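Local coordinates for protein transcriptional regulator, TetR family (Marinobacter aquaeolei, PDB 3NNR) that probably binds DNA as a TetR-family transcriptional regulator, with a predicted helix-turn-helix motif near its N-terminus, at residues R24-T28 / N29-A33; A132-D136 / A137-Q141; Q185-Y188 / Q189-L193. One frame throughout, in Å; residues are numbered along the deposited sequence.

All three contacts are local, between residues close in sequence. Contact 1 caps the start of helix 28-35 in the predicted DNA-binding region; contact 2 closes helix 110-136. Both are partly buried, and each combines a polar helix end with a small apolar patch. Contact 3 lies along helix 186-194 and is largely buried. Its hydrogen bonds are backbone ones plus one from a threonine hydroxyl. Contacts 1 and 3 both touch the second subunit, whereas no other chain of the assembly touches contact 2. Contacts 2 and 3 both lie in the C-terminal TetR-type regulatory region, their centres about 18 Å apart; the centre of contact 1 is about 48 Å from that of contact 2.

Contact 1. Residues R24-T28 / N29-A33; sequences RNITT and NHIAA
Thr-27 and His-30 form a capping box at the start of helix 28-35. Thr-27 is the N-cap. Its OG1 sits between its own backbone N and carbonyl carbon, chi1 65°. This turns the hydroxyl oxygen over the helix start, where it accepts a weak bond from His-30 N at 3.3 Å. The imidazole returns the bond. With CG beside the backbone N of His-30, chi1 -68°, the ring folds back over the cap, and ND1 accepts from Thr-27 N at 3.1 Å. That N-H approaches from 21° outside the ring plane. Thr-27 OG1 also comes to 2.7 Å from His-30 ND1, a close polar approach with poor geometry. CE1 of the same ring comes to 3.7 Å from Asn-25 O.

The backbone takes over from Thr-27 onward. Ile-31 N donates to Thr-27 O, and Ala-32 N donates to Thr-28 O at 2.9 Å.

Beside the polar cap lies an apolar pair. Ile-26 and Ile-31 cross at about a right angle, with Ile-26 CG2 against Ile-31 CG1 at 3.7 Å. CG1 of Ile-31 also lies 3.4 Å from Thr-27 O. Ile-26 packs further on Leu-17 and Phe-18 of helix 6-21, and Ile-31 on Ser-14 of the same helix. Cutting the Ile-31 side chain back to an alanine would probably leave Ile-26 CG2 without its apolar partner on helix 28-35 and open a gap facing helix 6-21.

The chemistry thus divides in two. Thr-27 and His-30 pair the N-H of the cap residue and, weakly, one N-H of the first turn, while the isoleucines fix the same turn to helix 6-21. This is consistent with a defined start for the first helix of the predicted helix-turn-helix motif.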
loop_
_atom_site.group_PDB
_atom_site.type_symbol
_atom_site.label_atom_id
_atom_site.label_comp_id
_atom_site.label_asym_id
_atom_site.label_seq_id
_atom_site.Cartn_x
_atom_site.Cartn_y
_atom_site.Cartn_z
ATOM N N ARG A 24 -5.021 -1.199 -17.654
ATOM C CA ARG A 24 -4.281 -2.249 -18.361
ATOM C C ARG A 24 -5.081 -2.723 -19.590
ATOM O O ARG A 24 -4.564 -2.777 -20.704
ATOM C CB ARG A 24 -4.135 -3.468 -17.437
ATOM C CG ARG A 24 -2.758 -4.071 -17.277
ATOM C CD ARG A 24 -2.791 -5.584 -17.094
ATOM N NE ARG A 24 -2.054 -6.056 -15.926
ATOM C CZ ARG A 24 -1.622 -7.321 -15.727
ATOM N NH1 ARG A 24 -1.754 -8.312 -16.640
ATOM N NH2 ARG A 24 -0.989 -7.591 -14.585
ATOM N N ASN A 25 -6.367 -3.004 -19.365
ATOM C CA ASN A 25 -7.253 -3.605 -20.362
ATOM C C ASN A 25 -8.080 -2.644 -21.194
ATOM O O ASN A 25 -8.902 -3.093 -21.969
ATOM C CB ASN A 25 -8.236 -4.560 -19.679
ATOM C CG ASN A 25 -7.562 -5.609 -18.839
ATOM O OD1 ASN A 25 -7.862 -5.716 -17.664
ATOM N ND2 ASN A 25 -6.641 -6.379 -19.427
ATOM N N ILE A 26 -7.891 -1.344 -21.042
ATOM C CA ILE A 26 -8.673 -0.377 -21.813
ATOM C C ILE A 26 -7.759 0.388 -22.754
ATOM O O ILE A 26 -6.745 0.926 -22.330
ATOM C CB ILE A 26 -9.476 0.559 -20.888
ATOM C CG1 ILE A 26 -10.477 -0.257 -20.025
ATOM C CG2 ILE A 26 -10.177 1.643 -21.688
ATOM C CD1 ILE A 26 -11.526 -1.077 -20.784
ATOM N N THR A 27 -8.141 0.404 -24.028
ATOM C CA THR A 27 -7.448 1.126 -25.115
ATOM C C THR A 27 -8.317 2.293 -25.591
ATOM O O THR A 27 -9.524 2.372 -25.301
ATOM C CB THR A 27 -7.204 0.192 -26.339
ATOM O OG1 THR A 27 -8.458 -0.202 -26.924
ATOM C CG2 THR A 27 -6.442 -1.072 -25.897
ATOM N N THR A 28 -7.703 3.188 -26.343
ATOM C CA THR A 28 -8.432 4.303 -26.916
ATOM C C THR A 28 -9.587 3.825 -27.820
ATOM O O THR A 28 -10.656 4.441 -27.801
ATOM C CB THR A 28 -7.499 5.292 -27.622
ATOM O OG1 THR A 28 -6.589 4.576 -28.438
ATOM C CG2 THR A 28 -6.704 6.124 -26.608
ATOM N N ASN A 29 -9.405 2.712 -28.546
ATOM C CA ASN A 29 -10.478 2.155 -29.384
ATOM C C ASN A 29 -11.687 1.728 -28.571
ATOM O O ASN A 29 -12.810 1.948 -29.017
ATOM C CB ASN A 29 -9.979 1.023 -30.288
ATOM C CG ASN A 29 -9.064 1.525 -31.413
ATOM O OD1 ASN A 29 -9.239 2.629 -31.972
ATOM N ND2 ASN A 29 -8.094 0.713 -31.755
ATOM N N HIS A 30 -11.458 1.159 -27.383
ATOM C CA HIS A 30 -12.555 0.781 -26.478
ATOM C C HIS A 30 -13.313 2.029 -26.049
ATOM O O HIS A 30 -14.549 2.028 -26.051
ATOM C CB HIS A 30 -12.091 0.079 -25.184
ATOM C CG HIS A 30 -11.513 -1.291 -25.372
ATOM N ND1 HIS A 30 -10.159 -1.535 -25.371
ATOM C CD2 HIS A 30 -12.108 -2.502 -25.486
ATOM C CE1 HIS A 30 -9.941 -2.829 -25.518
ATOM N NE2 HIS A 30 -11.107 -3.439 -25.594
ATOM N N ILE A 31 -12.568 3.088 -25.712
ATOM C CA ILE A 31 -13.169 4.319 -25.219
ATOM C C ILE A 31 -14.022 4.957 -26.354
ATOM O O ILE A 31 -15.166 5.314 -26.144
ATOM C CB ILE A 31 -12.109 5.272 -24.635
ATOM C CG1 ILE A 31 -11.354 4.629 -23.459
ATOM C CG2 ILE A 31 -12.785 6.571 -24.142
ATOM C CD1 ILE A 31 -9.988 5.299 -23.204
ATOM N N ALA A 32 -13.478 5.031 -27.563
ATOM C CA ALA A 32 -14.233 5.524 -28.722
ATOM C C ALA A 32 -15.502 4.689 -28.944
ATOM O O ALA A 32 -16.577 5.254 -29.135
ATOM C CB ALA A 32 -13.366 5.529 -29.988
ATOM N N ALA A 33 -15.374 3.361 -28.885
ATOM C CA ALA A 33 -16.518 2.460 -29.086
ATOM C C ALA A 33 -17.631 2.678 -28.042
ATOM O O ALA A 33 -18.813 2.757 -28.417
ATOM C CB ALA A 33 -16.068 1.000 -29.116
#

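Contact 2. Residues A132-D136 / A137-Q141; sequences AKLAD and AGIIQ
At the end of helix 110-136 Gly-138 N bonds back to Ala-135 O, and the positive phi of Gly-138, 81°, then turns the chain so that Ile-139 N reaches Leu-134 O. The second of these bonds is 2.8 Å long and lies nearly along the axis of the carbonyl. The first is 2.9 Å, with Gly-138 N well above the plane of the Ala-135 carbonyl. Ile-140 N adds a weak bond to Leu-134 O, so that oxygen serves two donors. Ala-137 N still makes an ordinary helical bond to Lys-133 O.

Side chains close over the turn. Leu-134 CD2 meets Ile-139 CD1 at 3.7 Å, the two chains slanting across each other. On Ile-140, chi1 of 72° sets CG1 between the backbone N and the carbonyl carbon, and CG1 comes to 4.0 Å from Leu-134 CB. Ile-139 packs further on Tyr-202 and Val-206 of helix 200-211. The amine of Lys-133 is held elsewhere, by Arg-74 O. Leu-134 lies near an unidentified bound molecule.

This is a Schellman motif with glycine at the positive-phi position, and the apolar pairing of Leu-134 with Ile-139 bridges the helix end to the chain beyond it.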
loop_
_atom_site.group_PDB
_atom_site.type_symbol
_atom_site.label_atom_id
_atom_site.label_comp_id
_atom_site.label_asym_id
_atom_site.label_seq_id
_atom_site.Cartn_x
_atom_site.Cartn_y
_atom_site.Cartn_z
ATOM N N ALA A 132 -0.195 19.240 13.476
ATOM C CA ALA A 132 0.296 20.464 14.109
ATOM C C ALA A 132 -0.880 21.231 14.706
ATOM O O ALA A 132 -0.792 21.656 15.878
ATOM C CB ALA A 132 1.112 21.342 13.130
ATOM N N LYS A 133 -1.982 21.350 13.939
ATOM C CA LYS A 133 -3.201 22.020 14.420
ATOM C C LYS A 133 -3.941 21.229 15.508
ATOM O O LYS A 133 -4.509 21.839 16.417
ATOM C CB LYS A 133 -4.184 22.404 13.290
ATOM C CG LYS A 133 -3.611 23.345 12.215
ATOM C CD LYS A 133 -4.595 24.368 11.680
ATOM C CE LYS A 133 -4.803 25.480 12.712
ATOM N NZ LYS A 133 -5.442 26.658 12.128
ATOM N N LEU A 134 -3.961 19.899 15.416
ATOM C CA LEU A 134 -4.591 19.045 16.450
ATOM C C LEU A 134 -3.870 19.213 17.811
ATOM O O LEU A 134 -4.505 19.138 18.884
ATOM C CB LEU A 134 -4.620 17.568 16.018
ATOM C CG LEU A 134 -5.510 17.207 14.811
ATOM C CD1 LEU A 134 -5.098 15.832 14.206
ATOM C CD2 LEU A 134 -6.990 17.271 15.169
ATOM N N ALA A 135 -2.548 19.431 17.745
ATOM C CA ALA A 135 -1.725 19.705 18.913
ATOM C C ALA A 135 -2.168 21.058 19.495
ATOM O O ALA A 135 -2.513 21.127 20.671
ATOM C CB ALA A 135 -0.226 19.727 18.540
ATOM N N ASP A 136 -2.221 22.089 18.641
ATOM C CA ASP A 136 -2.630 23.461 19.030
ATOM C C ASP A 136 -4.031 23.529 19.640
ATOM O O ASP A 136 -4.260 24.295 20.567
ATOM C CB ASP A 136 -2.552 24.436 17.837
ATOM C CG ASP A 136 -1.133 24.585 17.270
ATOM O OD1 ASP A 136 -0.173 24.700 18.064
ATOM O OD2 ASP A 136 -0.981 24.605 16.024
ATOM N N ALA A 137 -4.950 22.719 19.112
ATOM C CA ALA A 137 -6.323 22.624 19.633
ATOM C C ALA A 137 -6.447 21.789 20.930
ATOM O O ALA A 137 -7.512 21.789 21.542
ATOM C CB ALA A 137 -7.263 22.067 18.556
ATOM N N GLY A 138 -5.386 21.082 21.338
ATOM C CA GLY A 138 -5.391 20.245 22.543
ATOM C C GLY A 138 -6.013 18.871 22.372
ATOM O O GLY A 138 -6.388 18.240 23.354
ATOM N N ILE A 139 -6.092 18.397 21.125
ATOM C CA ILE A 139 -6.704 17.102 20.789
ATOM C C ILE A 139 -5.677 15.973 20.931
ATOM O O ILE A 139 -5.994 14.930 21.513
ATOM C CB ILE A 139 -7.359 17.122 19.392
ATOM C CG1 ILE A 139 -8.435 18.224 19.345
ATOM C CG2 ILE A 139 -7.969 15.764 19.091
ATOM C CD1 ILE A 139 -9.119 18.408 18.016
ATOM N N ILE A 140 -4.478 16.169 20.384
ATOM C CA ILE A 140 -3.375 15.214 20.565
ATOM C C ILE A 140 -2.253 15.922 21.312
ATOM O O ILE A 140 -2.239 17.150 21.429
ATOM C CB ILE A 140 -2.856 14.563 19.230
ATOM C CG1 ILE A 140 -2.061 15.538 18.338
ATOM C CG2 ILE A 140 -4.009 13.953 18.454
ATOM C CD1 ILE A 140 -1.495 14.887 17.096
ATOM N N GLN A 141 -1.310 15.125 21.800
ATOM C CA GLN A 141 -0.131 15.643 22.503
ATOM C C GLN A 141 0.862 16.141 21.445
ATOM O O GLN A 141 1.026 15.483 20.421
ATOM C CB GLN A 141 0.463 14.563 23.406
ATOM C CG GLN A 141 -0.484 14.236 24.573
ATOM C CD GLN A 141 -0.094 13.016 25.407
ATOM O OE1 GLN A 141 0.853 12.278 25.097
ATOM N NE2 GLN A 141 -0.847 12.798 26.479
#

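Contact 3. Residues Q185-Y188 / Q189-L193; sequences QGIY and QVLTL
The ring of Tyr-188 and the side-chain amide of its neighbour Gln-189 are the flat groups here. The amide comes obliquely to the CD2 and CE2 side of the ring. The two planes stand 71° apart. Chi1 of 177° swings the Tyr-188 ring out opposite the backbone N, and the chain of Gln-189 bends at its second torsion, which brings the amide back beside the ring. Pro-215 packs on the tyrosine, and so does Ala-150 of the second subunit.

The carbonyl of Tyr-188 is gripped twice by Thr-192. OG1 of Thr-192 donates to Tyr-188 O at 2.6 Å, and Thr-192 N donates to the same oxygen at 3.0 Å. The two donors come from opposite faces of the carbonyl plane. The hydroxyl has a further partner in the side chain of Arg-210, which also makes a weak bond to Tyr-188 O.

Ile-187 and Leu-191 make an apolar pair. They lie side by side and point the same way, with Ile-187 CG2 at 3.6 Å from Leu-191 CD1. The backbone beneath is regular: Leu-191 N donates to Ile-187 O at 2.9 Å, and Val-190 N to Gly-186 O.

Side chains paired at i and i+4, and a threonine hydroxyl bonded to the carbonyl four residues earlier, are familiar features of alpha-helices. In this all-helical domain helix 186-194 packs on helix 78-94 through Ile-187 and on Val-158 of helix 145-160, and it meets the second subunit across the dimer contact, where Gln-189 O accepts from Asn-154 of that chain.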
loop_
_atom_site.group_PDB
_atom_site.type_symbol
_atom_site.label_atom_id
_atom_site.label_comp_id
_atom_site.label_asym_id
_atom_site.label_seq_id
_atom_site.Cartn_x
_atom_site.Cartn_y
_atom_site.Cartn_z
ATOM N N GLN A 185 -14.212 2.205 6.326
ATOM C CA GLN A 185 -13.781 1.564 7.604
ATOM C C GLN A 185 -12.206 1.564 7.858
ATOM O O GLN A 185 -11.720 1.135 8.897
ATOM C CB GLN A 185 -14.464 0.181 7.691
ATOM C CG GLN A 185 -16.032 0.322 7.916
ATOM C CD GLN A 185 -16.914 -0.714 7.187
ATOM O OE1 GLN A 185 -16.790 -0.894 5.986
ATOM N NE2 GLN A 185 -17.869 -1.316 7.907
ATOM N N GLY A 186 -11.432 2.051 6.878
ATOM C CA GLY A 186 -10.000 2.336 7.004
ATOM C C GLY A 186 -9.682 3.541 7.886
ATOM O O GLY A 186 -8.519 3.735 8.292
ATOM N N ILE A 187 -10.697 4.360 8.166
ATOM C CA ILE A 187 -10.588 5.471 9.112
ATOM C C ILE A 187 -10.252 4.932 10.523
ATOM O O ILE A 187 -9.448 5.535 11.229
ATOM C CB ILE A 187 -11.863 6.308 9.130
ATOM C CG1 ILE A 187 -12.009 7.074 7.806
ATOM C CG2 ILE A 187 -11.858 7.302 10.293
ATOM C CD1 ILE A 187 -13.300 7.845 7.724
ATOM N N TYR A 188 -10.856 3.797 10.899
ATOM C CA TYR A 188 -10.580 3.114 12.159
ATOM C C TYR A 188 -9.073 2.838 12.287
ATOM O O TYR A 188 -8.478 3.084 13.352
ATOM C CB TYR A 188 -11.395 1.806 12.220
ATOM C CG TYR A 188 -11.189 0.900 13.441
ATOM C CD1 TYR A 188 -11.638 1.278 14.718
ATOM C CD2 TYR A 188 -10.609 -0.377 13.302
ATOM C CE1 TYR A 188 -11.465 0.426 15.829
ATOM C CE2 TYR A 188 -10.445 -1.228 14.402
ATOM C CZ TYR A 188 -10.868 -0.821 15.665
ATOM O OH TYR A 188 -10.691 -1.674 16.744
ATOM N N GLN A 189 -8.471 2.368 11.191
ATOM C CA GLN A 189 -7.030 2.072 11.150
ATOM C C GLN A 189 -6.149 3.323 11.249
ATOM O O GLN A 189 -5.101 3.269 11.902
ATOM C CB GLN A 189 -6.667 1.250 9.906
ATOM C CG GLN A 189 -7.303 -0.152 9.881
ATOM C CD GLN A 189 -6.843 -1.043 10.997
ATOM O OE1 GLN A 189 -5.660 -1.123 11.267
ATOM N NE2 GLN A 189 -7.767 -1.736 11.635
ATOM N N VAL A 190 -6.554 4.419 10.602
ATOM C CA VAL A 190 -5.820 5.694 10.691
ATOM C C VAL A 190 -5.910 6.268 12.109
ATOM O O VAL A 190 -4.905 6.708 12.666
ATOM C CB VAL A 190 -6.305 6.751 9.671
ATOM C CG1 VAL A 190 -5.604 8.057 9.916
ATOM C CG2 VAL A 190 -6.025 6.267 8.232
ATOM N N LEU A 191 -7.103 6.233 12.698
ATOM C CA LEU A 191 -7.294 6.754 14.054
ATOM C C LEU A 191 -6.567 5.902 15.105
ATOM O O LEU A 191 -6.180 6.414 16.156
ATOM C CB LEU A 191 -8.784 6.970 14.359
ATOM C CG LEU A 191 -9.478 8.045 13.497
ATOM C CD1 LEU A 191 -10.962 8.043 13.722
ATOM C CD2 LEU A 191 -8.946 9.450 13.757
ATOM N N THR A 192 -6.358 4.623 14.800
ATOM C CA THR A 192 -5.571 3.737 15.650
ATOM C C THR A 192 -4.135 4.251 15.783
ATOM O O THR A 192 -3.522 4.050 16.826
ATOM C CB THR A 192 -5.564 2.299 15.108
ATOM O OG1 THR A 192 -6.915 1.827 15.057
ATOM C CG2 THR A 192 -4.740 1.371 15.974
ATOM N N LEU A 193 -3.613 4.919 14.750
ATOM C CA LEU A 193 -2.263 5.502 14.814
ATOM C C LEU A 193 -2.145 6.569 15.905
ATOM O O LEU A 193 -1.113 6.636 16.553
ATOM C CB LEU A 193 -1.817 6.117 13.478
ATOM C CG LEU A 193 -1.746 5.200 12.276
ATOM C CD1 LEU A 193 -1.492 6.023 11.010
ATOM C CD2 LEU A 193 -0.671 4.132 12.498
#